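Local coordinates for protein arginine N-methyltransferase SFM1 (Saccharomyces cerevisiae, PDB 5C74), which transfers a methyl group from S-adenosyl-L-methionine to an arginine of ribosomal protein S3, leaving it monomethylated, at residues Tyr3-Met8 / Glu30-Ser35; Ser35-Ser40 / Leu55-Lys60. All blocks are in the same frame, centred on the assembly; numbering follows the deposited sequence.

Contact 1. Residues Tyr3-Met8 / Glu30-Ser35; sequences YIIEHM and ENLILS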
ATOM      1  N   TYR A   3     -11.958  -7.445  15.981  1.00 13.37           N
ATOM      2  CA  TYR A   3     -10.578  -7.491  15.521  1.00 10.02           C
ATOM      3  C   TYR A   3     -10.014  -6.093  15.374  1.00 12.00           C
ATOM      4  O   TYR A   3     -10.665  -5.219  14.816  1.00 13.01           O
ATOM      5  CB  TYR A   3     -10.503  -8.234  14.199  1.00 13.86           C
ATOM      6  CG  TYR A   3     -10.964  -9.653  14.385  1.00 15.31           C
ATOM      7  CD1 TYR A   3     -10.085 -10.625  14.843  1.00 13.05           C
ATOM      8  CD2 TYR A   3     -12.296 -10.001  14.183  1.00 15.42           C
ATOM      9  CE1 TYR A   3     -10.514 -11.929  15.059  1.00 15.60           C
ATOM     10  CE2 TYR A   3     -12.735 -11.303  14.400  1.00 16.19           C
ATOM     11  CZ  TYR A   3     -11.830 -12.255  14.833  1.00 15.83           C
ATOM     12  OH  TYR A   3     -12.254 -13.541  15.062  1.00 15.29           O
ATOM     13  N   ILE A   4      -8.807  -5.892  15.884  1.00 11.13           N
ATOM     14  CA  ILE A   4      -8.147  -4.598  15.757  1.00 12.42           C
ATOM     15  C   ILE A   4      -6.843  -4.806  14.999  1.00 12.65           C
ATOM     16  O   ILE A   4      -6.037  -5.649  15.366  1.00 13.06           O
ATOM     17  CB  ILE A   4      -7.865  -3.959  17.142  1.00 15.85           C
ATOM     18  CG1 ILE A   4      -9.176  -3.765  17.922  1.00 17.00           C
ATOM     19  CG2 ILE A   4      -7.112  -2.616  17.003  1.00 14.13           C
ATOM     20  CD1 ILE A   4      -8.969  -3.441  19.405  1.00 17.26           C
ATOM     21  N   ILE A   5      -6.637  -4.050  13.928  1.00 12.64           N
ATOM     22  CA  ILE A   5      -5.389  -4.163  13.177  1.00 12.04           C
ATOM     23  C   ILE A   5      -4.672  -2.837  13.229  1.00 13.24           C
ATOM     24  O   ILE A   5      -5.222  -1.825  12.814  1.00 15.01           O
ATOM     25  CB  ILE A   5      -5.629  -4.547  11.692  1.00 17.06           C
ATOM     26  CG1 ILE A   5      -6.328  -5.904  11.583  1.00 15.19           C
ATOM     27  CG2 ILE A   5      -4.305  -4.566  10.929  1.00 16.21           C
ATOM     28  CD1 ILE A   5      -6.758  -6.241  10.176  1.00 16.17           C
ATOM     29  N   GLU A   6      -3.456  -2.822  13.745  1.00 11.91           N
ATOM     30  CA  GLU A   6      -2.687  -1.590  13.723  1.00 14.79           C
ATOM     31  C   GLU A   6      -2.170  -1.396  12.305  1.00 16.47           C
ATOM     32  O   GLU A   6      -1.442  -2.241  11.787  1.00 16.28           O
ATOM     33  CB  GLU A   6      -1.523  -1.640  14.712  1.00 17.17           C
ATOM     34  CG  GLU A   6      -1.944  -1.788  16.174  1.00 18.53           C
ATOM     35  CD  GLU A   6      -0.816  -1.443  17.128  1.00 23.33           C
ATOM     36  OE1 GLU A   6       0.310  -1.961  16.926  1.00 19.81           O
ATOM     37  OE2 GLU A   6      -1.051  -0.628  18.056  1.00 22.91           O
ATOM     38  N   HIS A   7      -2.532  -0.285  11.680  1.00 13.82           N
ATOM     39  CA  HIS A   7      -2.114  -0.033  10.309  1.00 10.59           C
ATOM     40  C   HIS A   7      -1.173   1.144  10.373  1.00 17.19           C
ATOM     41  O   HIS A   7      -1.582   2.263  10.137  1.00 15.44           O
ATOM     42  CB  HIS A   7      -3.316   0.253   9.396  1.00 13.64           C
ATOM     43  CG  HIS A   7      -2.956   0.385   7.942  1.00 16.81           C
ATOM     44  ND1 HIS A   7      -3.076  -0.658   7.047  1.00 16.20           N
ATOM     45  CD2 HIS A   7      -2.468   1.437   7.232  1.00 16.28           C
ATOM     46  CE1 HIS A   7      -2.680  -0.256   5.848  1.00 19.81           C
ATOM     47  NE2 HIS A   7      -2.309   1.011   5.933  1.00 16.49           N
ATOM     48  N   MET A   8       0.080   0.880  10.729  1.00 16.17           N
ATOM     49  CA  MET A   8       1.022   1.940  11.071  1.00 15.81           C
ATOM     50  C   MET A   8       1.959   2.236   9.910  1.00 29.49           C
ATOM     51  O   MET A   8       3.183   2.230  10.057  1.00 38.17           O
ATOM     52  CB  MET A   8       1.832   1.557  12.312  1.00 19.16           C
ATOM     53  CG  MET A   8       0.979   1.317  13.585  1.00 18.44           C
ATOM     54  SD  MET A   8       1.914   0.693  15.020  1.00 10.98           S
ATOM     55  CE  MET A   8       2.840   2.151  15.490  1.00 26.29           C
ATOM     56  N   GLU A  30     -18.677  -3.674  11.608  1.00 14.30           N
ATOM     57  CA  GLU A  30     -18.722  -3.312  13.017  1.00 22.48           C
ATOM     58  C   GLU A  30     -17.681  -4.048  13.846  1.00 21.93           C
ATOM     59  O   GLU A  30     -17.445  -3.689  15.006  1.00 26.11           O
ATOM     60  CB  GLU A  30     -20.110  -3.583  13.599  1.00 22.08           C
ATOM     61  CG  GLU A  30     -21.143  -2.559  13.193  1.00 24.05           C
ATOM     62  CD  GLU A  30     -22.434  -2.722  13.985  1.00 39.61           C
ATOM     63  OE1 GLU A  30     -23.512  -2.773  13.361  1.00 41.27           O
ATOM     64  OE2 GLU A  30     -22.364  -2.801  15.232  1.00 45.14           O
ATOM     65  N   ASN A  31     -17.055  -5.065  13.258  1.00 15.82           N
ATOM     66  CA  ASN A  31     -16.200  -5.963  14.022  1.00 14.77           C
ATOM     67  C   ASN A  31     -14.732  -5.925  13.642  1.00 14.20           C
ATOM     68  O   ASN A  31     -13.949  -6.772  14.086  1.00 14.93           O
ATOM     69  CB  ASN A  31     -16.731  -7.392  13.897  1.00 15.75           C
ATOM     70  CG  ASN A  31     -18.133  -7.511  14.458  1.00 25.97           C
ATOM     71  OD1 ASN A  31     -18.399  -7.054  15.568  1.00 26.66           O
ATOM     72  ND2 ASN A  31     -19.047  -8.064  13.675  1.00 31.15           N
ATOM     73  N   LEU A  32     -14.361  -4.934  12.830  1.00 19.31           N
ATOM     74  CA  LEU A  32     -12.962  -4.681  12.484  1.00 13.74           C
ATOM     75  C   LEU A  32     -12.660  -3.201  12.717  1.00 14.30           C
ATOM     76  O   LEU A  32     -13.416  -2.332  12.276  1.00 14.43           O
ATOM     77  CB  LEU A  32     -12.665  -5.037  11.022  1.00 16.30           C
ATOM     78  CG  LEU A  32     -11.278  -4.614  10.503  1.00 15.31           C
ATOM     79  CD1 LEU A  32     -10.140  -5.407  11.194  1.00 13.46           C
ATOM     80  CD2 LEU A  32     -11.182  -4.754   8.989  1.00 17.73           C
ATOM     81  N   ILE A  33     -11.558  -2.907  13.395  1.00 14.09           N
ATOM     82  CA  ILE A  33     -11.105  -1.516  13.508  1.00 13.83           C
ATOM     83  C   ILE A  33      -9.629  -1.413  13.151  1.00 12.74           C
ATOM     84  O   ILE A  33      -8.811  -2.193  13.649  1.00 11.50           O
ATOM     85  CB  ILE A  33     -11.306  -0.942  14.933  1.00 12.20           C
ATOM     86  CG1 ILE A  33     -12.731  -1.190  15.436  1.00 20.62           C
ATOM     87  CG2 ILE A  33     -10.978   0.566  14.952  1.00 13.08           C
ATOM     88  CD1 ILE A  33     -12.885  -2.475  16.252  1.00 22.66           C
ATOM     89  N   LEU A  34      -9.281  -0.464  12.281  1.00 12.46           N
ATOM     90  CA  LEU A  34      -7.878  -0.164  12.019  1.00 13.90           C
ATOM     91  C   LEU A  34      -7.463   0.935  12.974  1.00 12.37           C
ATOM     92  O   LEU A  34      -8.171   1.922  13.110  1.00 14.19           O
ATOM     93  CB  LEU A  34      -7.651   0.313  10.576  1.00 14.24           C
ATOM     94  CG  LEU A  34      -8.019  -0.572   9.391  1.00 16.81           C
ATOM     95  CD1 LEU A  34      -7.428   0.064   8.118  1.00 12.61           C
ATOM     96  CD2 LEU A  34      -7.499  -1.999   9.584  1.00 15.59           C
ATOM     97  N   SER A  35      -6.327   0.773  13.638  1.00 11.57           N
ATOM     98  CA  SER A  35      -5.889   1.767  14.606  1.00 11.52           C
ATOM     99  C   SER A  35      -4.460   2.218  14.329  1.00 11.05           C
ATOM    100  O   SER A  35      -3.738   1.592  13.559  1.00 14.37           O
ATOM    101  CB  SER A  35      -5.986   1.205  16.032  1.00 13.20           C
ATOM    102  OG  SER A  35      -5.071   0.136  16.194  1.00 16.91           O
TER
HETATM  103  O   HOH W   1      -3.176   0.675  18.178  1.00 15.83           O
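Tyr3 to Glu6 pair in parallel register with Leu32 to Ser35, the two strand axes approaching to 4.6 Å at 23°. Five backbone hydrogen bonds alternate between the two strands: Tyr3 N to Asn31 O, Ile33 N to Tyr3 O, Ile5 N to Ile33 O, Ser35 N to Ile5 O and His7 N to Ser35 O. Their lengths are nearly equal, so the pairing stays even and carries on one residue past strand 2-6, to His7 N.

Tyr3, Ile5, Leu32 and Leu34 occupy one face of the sheet. The CD1 methyl of Leu32 meets CD1 of Ile5 at 3.6 Å, the two side chains crossing obliquely; CG of Leu32, anti to the backbone N and beside the carbonyl carbon (chi1 171°), is placed where its CD1 branch can reach that methyl. Leu34 reaches the same isoleucine with its CD2 branch, 3.8 Å from Ile5 CB. Asn31 O lies at the edge of the Tyr3 ring, near its plane and 3.6 Å from CD2. Helices 14-27 and 140-151 cover this face, and the Tyr3 hydroxyl is bonded to Gln148.

Ile4, Ile33, Glu6 and Ser35 occupy the other face. The Ile4 CG2 methyl sits 3.5 Å from Ser35 OG. That hydroxyl also shares a water with Glu6, which accepts from it at OE2. OE1 forms a salt bridge with Arg116 and a hydrogen bond with Gly106 N, so both oxygens of the buried carboxylate have partners.

Parallel neighbours joined by helix 14-27, with apolar side chains under that helix, define a beta-alpha-beta crossover unit; here it supplies two adjoining inner strands of the parallel sheet of this SPOUT-superfamily methyltransferase.

Contact 2. Residues Ser35-Ser40 / Leu55-Lys60; sequences SSLPES and LRWTTK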
ATOM      1  N   SER A  35      -6.327   0.773  13.638  1.00 11.57           N
ATOM      2  CA  SER A  35      -5.889   1.767  14.606  1.00 11.52           C
ATOM      3  C   SER A  35      -4.460   2.218  14.329  1.00 11.05           C
ATOM      4  O   SER A  35      -3.738   1.592  13.559  1.00 14.37           O
ATOM      5  CB  SER A  35      -5.986   1.205  16.032  1.00 13.20           C
ATOM      6  OG  SER A  35      -5.071   0.136  16.194  1.00 16.91           O
ATOM      7  N   SER A  36      -4.068   3.299  14.994  1.00 13.40           N
ATOM      8  CA  SER A  36      -2.742   3.901  14.867  1.00 14.33           C
ATOM      9  C   SER A  36      -2.361   4.230  13.422  1.00 13.84           C
ATOM     10  O   SER A  36      -1.180   4.177  13.076  1.00 13.98           O
ATOM     11  CB  SER A  36      -1.669   2.996  15.497  1.00 15.70           C
ATOM     12  OG  SER A  36      -1.892   2.884  16.905  1.00 17.07           O
ATOM     13  N   LEU A  37      -3.341   4.619  12.606  1.00 13.64           N
ATOM     14  CA  LEU A  37      -3.028   5.186  11.286  1.00 12.02           C
ATOM     15  C   LEU A  37      -2.149   6.419  11.448  1.00 16.74           C
ATOM     16  O   LEU A  37      -2.229   7.111  12.473  1.00 14.05           O
ATOM     17  CB  LEU A  37      -4.304   5.550  10.519  1.00 13.27           C
ATOM     18  CG  LEU A  37      -4.768   4.341   9.687  1.00 18.59           C
ATOM     19  CD1 LEU A  37      -5.471   3.302  10.572  1.00 17.17           C
ATOM     20  CD2 LEU A  37      -5.648   4.742   8.535  1.00 29.03           C
ATOM     21  N   PRO A  38      -1.311   6.708  10.436  1.00 12.37           N
ATOM     22  CA  PRO A  38      -0.473   7.911  10.468  1.00 16.44           C
ATOM     23  C   PRO A  38      -1.293   9.159  10.767  1.00 12.80           C
ATOM     24  O   PRO A  38      -2.456   9.289  10.355  1.00 13.86           O
ATOM     25  CB  PRO A  38       0.133   7.960   9.060  1.00 17.88           C
ATOM     26  CG  PRO A  38       0.162   6.508   8.631  1.00 16.15           C
ATOM     27  CD  PRO A  38      -1.126   5.939   9.191  1.00 14.20           C
ATOM     28  N   GLU A  39      -0.685  10.075  11.510  1.00 15.29           N
ATOM     29  CA  GLU A  39      -1.414  11.225  12.015  1.00 16.99           C
ATOM     30  C   GLU A  39      -2.018  12.085  10.897  1.00 21.94           C
ATOM     31  O   GLU A  39      -3.004  12.783  11.112  1.00 16.43           O
ATOM     32  CB  GLU A  39      -0.494  12.071  12.901  1.00 18.45           C
ATOM     33  CG  GLU A  39      -1.232  12.876  13.960  1.00 17.97           C
ATOM     34  CD  GLU A  39      -1.748  12.024  15.132  1.00 21.83           C
ATOM     35  OE1 GLU A  39      -1.602  10.784  15.129  1.00 19.89           O
ATOM     36  OE2 GLU A  39      -2.307  12.610  16.080  1.00 20.51           O
ATOM     37  N   SER A  40      -1.441  12.013   9.701  1.00 16.07           N
ATOM     38  CA  SER A  40      -1.879  12.850   8.580  1.00 19.85           C
ATOM     39  C   SER A  40      -3.075  12.265   7.838  1.00 20.36           C
ATOM     40  O   SER A  40      -3.567  12.855   6.880  1.00 18.58           O
ATOM     41  CB  SER A  40      -0.725  13.051   7.587  1.00 24.32           C
ATOM     42  OG  SER A  40       0.371  13.693   8.213  1.00 29.43           O
ATOM     43  N   LEU A  55     -15.475   0.552   6.402  1.00 18.69           N
ATOM     44  CA  LEU A  55     -14.259   0.424   7.205  1.00 15.35           C
ATOM     45  C   LEU A  55     -14.175   1.456   8.329  1.00 16.77           C
ATOM     46  O   LEU A  55     -14.257   2.655   8.084  1.00 18.82           O
ATOM     47  CB  LEU A  55     -13.018   0.560   6.315  1.00 16.42           C
ATOM     48  CG  LEU A  55     -11.702   0.448   7.093  1.00 20.14           C
ATOM     49  CD1 LEU A  55     -11.468  -0.995   7.561  1.00 18.36           C
ATOM     50  CD2 LEU A  55     -10.537   0.966   6.260  1.00 21.34           C
ATOM     51  N   ARG A  56     -13.993   0.983   9.554  1.00 13.18           N
ATOM     52  CA  ARG A  56     -13.700   1.856  10.693  1.00 14.45           C
ATOM     53  C   ARG A  56     -12.208   1.988  10.928  1.00 13.94           C
ATOM     54  O   ARG A  56     -11.495   0.986  11.027  1.00 15.85           O
ATOM     55  CB  ARG A  56     -14.355   1.311  11.967  1.00 20.51           C
ATOM     56  CG  ARG A  56     -15.850   1.223  11.873  1.00 27.54           C
ATOM     57  CD  ARG A  56     -16.439   0.534  13.094  1.00 29.00           C
ATOM     58  NE  ARG A  56     -17.877   0.761  13.152  1.00 28.72           N
ATOM     59  CZ  ARG A  56     -18.633   0.552  14.226  1.00 36.18           C
ATOM     60  NH1 ARG A  56     -18.090   0.099  15.344  1.00 30.10           N
ATOM     61  NH2 ARG A  56     -19.937   0.797  14.180  1.00 32.88           N
ATOM     62  N   TRP A  57     -11.737   3.228  11.054  1.00 12.04           N
ATOM     63  CA  TRP A  57     -10.315   3.470  11.246  1.00 14.14           C
ATOM     64  C   TRP A  57     -10.102   4.651  12.175  1.00 13.15           C
ATOM     65  O   TRP A  57     -10.959   5.529  12.284  1.00 15.29           O
ATOM     66  CB  TRP A  57      -9.635   3.742   9.900  1.00 15.36           C
ATOM     67  CG  TRP A  57     -10.245   4.903   9.207  1.00 17.00           C
ATOM     68  CD1 TRP A  57     -11.371   4.906   8.440  1.00 20.79           C
ATOM     69  CD2 TRP A  57      -9.782   6.259   9.249  1.00 19.86           C
ATOM     70  NE1 TRP A  57     -11.642   6.180   7.999  1.00 19.27           N
ATOM     71  CE2 TRP A  57     -10.677   7.028   8.476  1.00 18.05           C
ATOM     72  CE3 TRP A  57      -8.703   6.894   9.869  1.00 16.82           C
ATOM     73  CZ2 TRP A  57     -10.516   8.403   8.289  1.00 23.05           C
ATOM     74  CZ3 TRP A  57      -8.550   8.275   9.686  1.00 19.14           C
ATOM     75  CH2 TRP A  57      -9.453   9.004   8.905  1.00 23.10           C
ATOM     76  N   THR A  58      -8.944   4.699  12.822  1.00 11.84           N
ATOM     77  CA  THR A  58      -8.604   5.866  13.629  1.00 13.99           C
ATOM     78  C   THR A  58      -7.100   6.043  13.689  1.00 15.18           C
ATOM     79  O   THR A  58      -6.349   5.073  13.539  1.00 12.59           O
ATOM     80  CB  THR A  58      -9.173   5.752  15.051  1.00 15.63           C
ATOM     81  OG1 THR A  58      -8.756   6.876  15.825  1.00 16.75           O
ATOM     82  CG2 THR A  58      -8.685   4.474  15.722  1.00 14.31           C
ATOM     83  N   THR A  59      -6.652   7.285  13.873  1.00 12.22           N
ATOM     84  CA  THR A  59      -5.222   7.510  14.086  1.00 11.98           C
ATOM     85  C   THR A  59      -4.860   7.228  15.546  1.00 15.32           C
ATOM     86  O   THR A  59      -3.691   7.059  15.882  1.00 14.85           O
ATOM     87  CB  THR A  59      -4.800   8.935  13.735  1.00 13.21           C
ATOM     88  OG1 THR A  59      -5.489   9.855  14.588  1.00 15.59           O
ATOM     89  CG2 THR A  59      -5.177   9.251  12.285  1.00 14.52           C
ATOM     90  N   LYS A  60      -5.864   7.175  16.417  1.00 14.63           N
ATOM     91  CA  LYS A  60      -5.603   6.837  17.822  1.00 16.56           C
ATOM     92  C   LYS A  60      -5.168   5.380  17.960  1.00 15.50           C
ATOM     93  O   LYS A  60      -5.467   4.565  17.092  1.00 14.81           O
ATOM     94  CB  LYS A  60      -6.850   7.072  18.677  1.00 14.58           C
ATOM     95  CG  LYS A  60      -7.352   8.515  18.675  1.00 15.25           C
ATOM     96  CD  LYS A  60      -8.500   8.669  19.658  1.00 20.13           C
ATOM     97  CE  LYS A  60      -9.096  10.071  19.600  1.00 25.29           C
ATOM     98  NZ  LYS A  60      -9.670  10.419  18.257  1.00 21.87           N
TER
HETATM   99  O   HOH W   2      -4.048  10.411  16.905  1.00 16.31           O
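The Trp57 indole meets Leu37 through one methyl, CD2, which comes obliquely to ring atom CE3 at 4.0 Å, the two side chains crossing at about a right angle. Trp57 also touches Ile46 and Leu34, so the indole touches both strand 32-35 and the loop that follows it. The Glu39 side chain, which ends in the other flat group, crosses that of Thr59 at about a right angle, its carboxylate OE1 3.9 Å from Thr59 CB.

The motif that shapes segment 55-60 is an ST turn. Thr58 OG1 is anti to its own backbone N (chi1 177°) and accepts from Lys60 N at 3.0 Å, bending the chain just beyond the short edge strand. The same hydroxyl oxygen is bonded to Asp68 OD2, while Lys60 NZ pairs with Asp68 OD1, so both oxygens of that carboxylate hold the turn. An alanine at Thr58 would probably leave Lys60 N and Asp68 OD2 without this mate and lose the CG2 packing on Ser35 CA, setting the turn free to shift.

With the bend in place, two carbonyls face the other segment. Lys60 O accepts from Ser36 N at 2.8 Å, the donor standing 44° above the carbonyl plane. Thr58 O takes the longer bond from Leu37 N at 3.2 Å, with the donor only 16° from the plane; Leu37 CD1 packs against that same oxygen. Thr59 turns its methyl to the loop backbone: CG2 is 3.3 Å from Pro38 O. At the outer end a water bridges the segments, giving a hydrogen bond to Glu39 OE2 at 2.9 Å and sharing another with Thr59 OG1 at 2.8 Å.

The two contacts meet at Ser35, and their centres lie about 9 Å apart. Strand 32-35 lies between 2-6 and 56-57, so the sheet continues from contact 1 into contact 2: Leu34 N probably bonds to Arg56 O and Leu34 O to Thr58 N, each at 2.9 Å. Contact 1 is core, with nine of its ten touching residues buried, and rests on regular parallel pairing and branched apolar side chains. Contact 2 is only partly buried and works at and just beyond the strand ends, where two less regular backbone bonds and threonine hydroxyls carry more, and Glu39 and Lys60 are exposed. Both use a bridging water beside a glutamate, buried in the first and peripheral in the second.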